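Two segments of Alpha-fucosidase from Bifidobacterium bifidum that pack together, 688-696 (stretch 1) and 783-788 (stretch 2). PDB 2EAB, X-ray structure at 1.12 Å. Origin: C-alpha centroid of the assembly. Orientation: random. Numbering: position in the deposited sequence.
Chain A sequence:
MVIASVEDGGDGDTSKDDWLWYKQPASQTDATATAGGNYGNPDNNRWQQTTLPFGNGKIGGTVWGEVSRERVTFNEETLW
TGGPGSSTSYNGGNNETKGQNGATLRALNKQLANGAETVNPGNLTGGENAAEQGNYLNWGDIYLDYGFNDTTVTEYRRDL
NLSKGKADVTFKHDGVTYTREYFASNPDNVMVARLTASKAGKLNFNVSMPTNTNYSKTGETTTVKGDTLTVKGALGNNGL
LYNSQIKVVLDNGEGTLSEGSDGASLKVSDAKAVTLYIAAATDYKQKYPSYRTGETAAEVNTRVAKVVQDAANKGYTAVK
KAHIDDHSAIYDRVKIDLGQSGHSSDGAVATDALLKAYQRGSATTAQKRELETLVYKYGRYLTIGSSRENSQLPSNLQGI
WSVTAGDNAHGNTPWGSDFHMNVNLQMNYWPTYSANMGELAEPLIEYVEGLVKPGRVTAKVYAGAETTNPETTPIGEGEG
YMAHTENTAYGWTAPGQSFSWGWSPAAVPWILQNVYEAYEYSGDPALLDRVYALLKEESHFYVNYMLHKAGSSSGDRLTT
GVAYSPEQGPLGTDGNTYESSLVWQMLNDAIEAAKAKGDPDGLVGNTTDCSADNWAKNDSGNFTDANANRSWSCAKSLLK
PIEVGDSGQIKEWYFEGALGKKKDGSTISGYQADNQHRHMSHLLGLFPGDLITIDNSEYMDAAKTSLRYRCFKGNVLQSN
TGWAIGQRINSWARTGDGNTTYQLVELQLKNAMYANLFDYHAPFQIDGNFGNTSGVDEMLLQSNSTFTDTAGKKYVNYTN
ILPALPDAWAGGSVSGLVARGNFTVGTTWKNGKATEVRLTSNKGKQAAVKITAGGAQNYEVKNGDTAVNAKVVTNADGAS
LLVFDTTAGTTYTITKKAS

Stretch 1, residues 688-696: PGDLITIDN
Stretch 2 (783-788) SNSTFT

One short direct hydrogen bond is unambiguous between these two segments of the Bifidobacterium bifidum alpha-fucosidase, and four ordered waters each bridge one segment to the other. The contact illustrates a general principle: where an irregular segment packs against a loop leading into a strand, short polar side chains and trapped water can supply the complementarity that a regular sheet would obtain from its ladder. The touching residues lie at least 90 positions apart in sequence, and the interface is small, burying 310 Å² in total. N784 (65 Å²), D695 (64 Å²) and S785 (51 Å²) have the most area covered by the other stretch.

Stretch 1 has no regular helix or strand. It begins with P688 after a cis peptide bond, its ring puckered C-gamma endo, and passes through G689 (phi/psi -70/-176) and D690 (-124/23). L691 (-76/-33) and I692 (-126/110) direct their CA-to-CB bonds away from the partner, leaving polar neighbours to face it. T693 (-134/167) then opens a type I turn, with I694 at -57/-23 and D695 at -80/-4, closed by N696 N to T693 O at 2.9 Å. N696 (-127/91, chi1 t) sits at the N-cap of the helix that follows.

Stretch 2 leads from S783 (-151/22) and N784 (-101/-10) through S785 (-94/172) into extended backbone, with strand conformation at T786 (-123/127), F787 (-98/140) and T788 (-124/116). The two chains advance in the same general direction: D690 lies nearest S785, CA to CA 5.9 Å, and D695 nearest F787, CA to CA 6.3 Å.

The direct bond runs from S785 OG to D695 OD2, at 2.6 Å. Serine suits this place because its chi1 t rotamer brings a small hydroxyl to the carboxylate. D695 directs its CA-to-CB bond toward stretch 2, and with chi1 m and chi2 -88° its OD2 comes within bonding distance of that hydroxyl, while OD1 is free to accept from water 4. T693, chi1 p, places OG1 3.0 Å from S785 OG; that same OG1 accepts a 3.2 Å hydrogen bond from D695 N, so the threonine also braces the turn carrying the aspartate. D695 CG approaches T786 O to 3.3 Å, and D695 OD1 lies 3.7 Å from F787 CD1, oblique to a ring set at chi1 t and chi2 96°.

At the other end, the CA-to-CB bond of buried N784 points toward stretch 1, and chi1 is p with chi2 -65°. Asparagine suits the site because its amide ND2, 3.2 Å from G689 O, can donate to water 2 at 3.0 Å; this water in turn donates to I692 O at 3.0 Å. D690, chi1 p and chi2 -9°, packs its CB 3.4 Å from N784 O.

The remaining waters complete the joint. Water 1 donates to D690 OD2 and N784 O and accepts from T786 OG1, each at 2.7 Å, a geometry served by the m rotamer of T786. Water 3 hydrogen-bonds T693 OG1 at 2.8 Å and donates to T786 O at 2.9 Å. Water 4 accepts from T788 N at 3.0 Å and donates to D695 OD1 at 2.8 Å, linking the turn aspartate to strand backbone.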

# COMPACT_ATOMS: atom_id res chain seq x y z
N PRO A 688 5.63 -10.63 -5.27
CA PRO A 688 5.25 -11.26 -4.00
C PRO A 688 4.95 -12.76 -4.04
O PRO A 688 4.74 -13.36 -2.98
CB PRO A 688 3.96 -10.52 -3.64
CG PRO A 688 3.34 -10.22 -4.98
CD PRO A 688 4.50 -9.93 -5.90
N GLY A 689 4.95 -13.34 -5.24
CA GLY A 689 4.45 -14.70 -5.45
C GLY A 689 5.29 -15.83 -4.88
O GLY A 689 6.28 -15.60 -4.18
N ASP A 690 4.86 -17.06 -5.17
CA ASP A 690 5.60 -18.25 -4.73
C ASP A 690 5.96 -19.16 -5.89
O ASP A 690 6.20 -20.36 -5.71
CB ASP A 690 4.85 -19.02 -3.63
CG ASP A 690 3.62 -19.76 -4.14
OD1 ASP A 690 3.23 -19.58 -5.31
OD2 ASP A 690 3.05 -20.54 -3.34
N LEU A 691 6.02 -18.57 -7.08
CA LEU A 691 6.41 -19.27 -8.29
C LEU A 691 7.93 -19.48 -8.33
O LEU A 691 8.40 -20.50 -8.85
CB LEU A 691 5.95 -18.44 -9.48
CG LEU A 691 6.06 -18.95 -10.90
CD1 LEU A 691 5.46 -20.34 -11.07
CD2 LEU A 691 5.37 -17.94 -11.80
N ILE A 692 8.67 -18.53 -7.77
CA ILE A 692 10.12 -18.58 -7.71
C ILE A 692 10.51 -18.40 -6.25
O ILE A 692 10.33 -17.33 -5.68
CB ILE A 692 10.78 -17.47 -8.57
CG1 ILE A 692 10.35 -17.57 -10.04
CG2 ILE A 692 12.30 -17.52 -8.44
CD1 ILE A 692 10.70 -16.35 -10.89
N THR A 693 11.01 -19.48 -5.65
CA THR A 693 11.36 -19.46 -4.24
C THR A 693 12.73 -20.08 -3.99
O THR A 693 13.29 -20.76 -4.86
CB THR A 693 10.35 -20.24 -3.38
OG1 THR A 693 10.56 -21.65 -3.58
CG2 THR A 693 8.90 -19.87 -3.70
N ILE A 694 13.23 -19.85 -2.79
CA ILE A 694 14.51 -20.39 -2.35
C ILE A 694 14.56 -21.93 -2.44
O ILE A 694 15.64 -22.51 -2.56
CB ILE A 694 14.85 -19.87 -0.91
CG1 ILE A 694 16.33 -20.07 -0.57
CG2 ILE A 694 13.91 -20.49 0.15
CD1 ILE A 694 17.27 -19.17 -1.35
N ASP A 695 13.39 -22.57 -2.43
CA ASP A 695 13.31 -24.03 -2.51
C ASP A 695 13.46 -24.58 -3.92
O ASP A 695 13.47 -25.80 -4.12
CB ASP A 695 12.01 -24.51 -1.87
CG ASP A 695 11.97 -24.19 -0.40
OD1 ASP A 695 12.45 -25.03 0.39
OD2 ASP A 695 11.52 -23.08 -0.04
N ASN A 696 13.56 -23.69 -4.91
CA ASN A 696 13.76 -24.10 -6.29
C ASN A 696 14.98 -23.39 -6.85
O ASN A 696 14.87 -22.28 -7.39
CB ASN A 696 12.50 -23.80 -7.11
CG ASN A 696 12.60 -24.23 -8.57
OD1 ASN A 696 13.69 -24.49 -9.09
ND2 ASN A 696 11.46 -24.31 -9.23
N SER A 783 7.44 -16.47 4.81
CA SER A 783 6.49 -17.54 5.09
C SER A 783 5.67 -17.94 3.87
O SER A 783 4.59 -18.51 4.01
CB SER A 783 5.58 -17.17 6.27
OG SER A 783 4.78 -16.03 6.00
N ASN A 784 6.19 -17.64 2.68
CA ASN A 784 5.45 -17.86 1.44
C ASN A 784 5.84 -19.12 0.67
O ASN A 784 5.17 -19.47 -0.30
CB ASN A 784 5.65 -16.68 0.49
CG ASN A 784 7.06 -16.62 -0.07
OD1 ASN A 784 8.01 -16.42 0.68
ND2 ASN A 784 7.20 -16.82 -1.37
N SER A 785 6.92 -19.78 1.07
CA SER A 785 7.43 -20.87 0.26
C SER A 785 6.90 -22.23 0.69
O SER A 785 6.22 -22.36 1.70
CB SER A 785 8.95 -20.85 0.22
OG SER A 785 9.42 -21.69 -0.82
N THR A 786 7.20 -23.24 -0.13
CA THR A 786 6.86 -24.63 0.15
C THR A 786 8.14 -25.45 0.14
O THR A 786 8.92 -25.39 -0.81
CB THR A 786 5.85 -25.17 -0.88
OG1 THR A 786 4.61 -24.46 -0.73
CG2 THR A 786 5.60 -26.66 -0.69
N PHE A 787 8.34 -26.20 1.22
CA PHE A 787 9.50 -27.06 1.43
C PHE A 787 9.11 -28.48 1.05
O PHE A 787 8.00 -28.93 1.33
CB PHE A 787 9.85 -27.00 2.92
CG PHE A 787 11.11 -27.74 3.31
CD1 PHE A 787 12.32 -27.06 3.43
CD2 PHE A 787 11.06 -29.08 3.67
CE1 PHE A 787 13.47 -27.73 3.85
CE2 PHE A 787 12.21 -29.75 4.09
CZ PHE A 787 13.40 -29.07 4.18
N THR A 788 10.04 -29.19 0.40
CA THR A 788 9.82 -30.60 0.07
C THR A 788 10.96 -31.41 0.64
O THR A 788 12.11 -31.23 0.23
CB THR A 788 9.73 -30.83 -1.46
OG1 THR A 788 8.72 -29.98 -2.00
CG2 THR A 788 9.39 -32.28 -1.77
O HOH W 1 4.58 -21.83 -1.53
O HOH W 2 9.70 -16.35 -2.94
O HOH W 3 8.69 -23.63 -3.13
O HOH W 4 12.56 -27.74 -0.10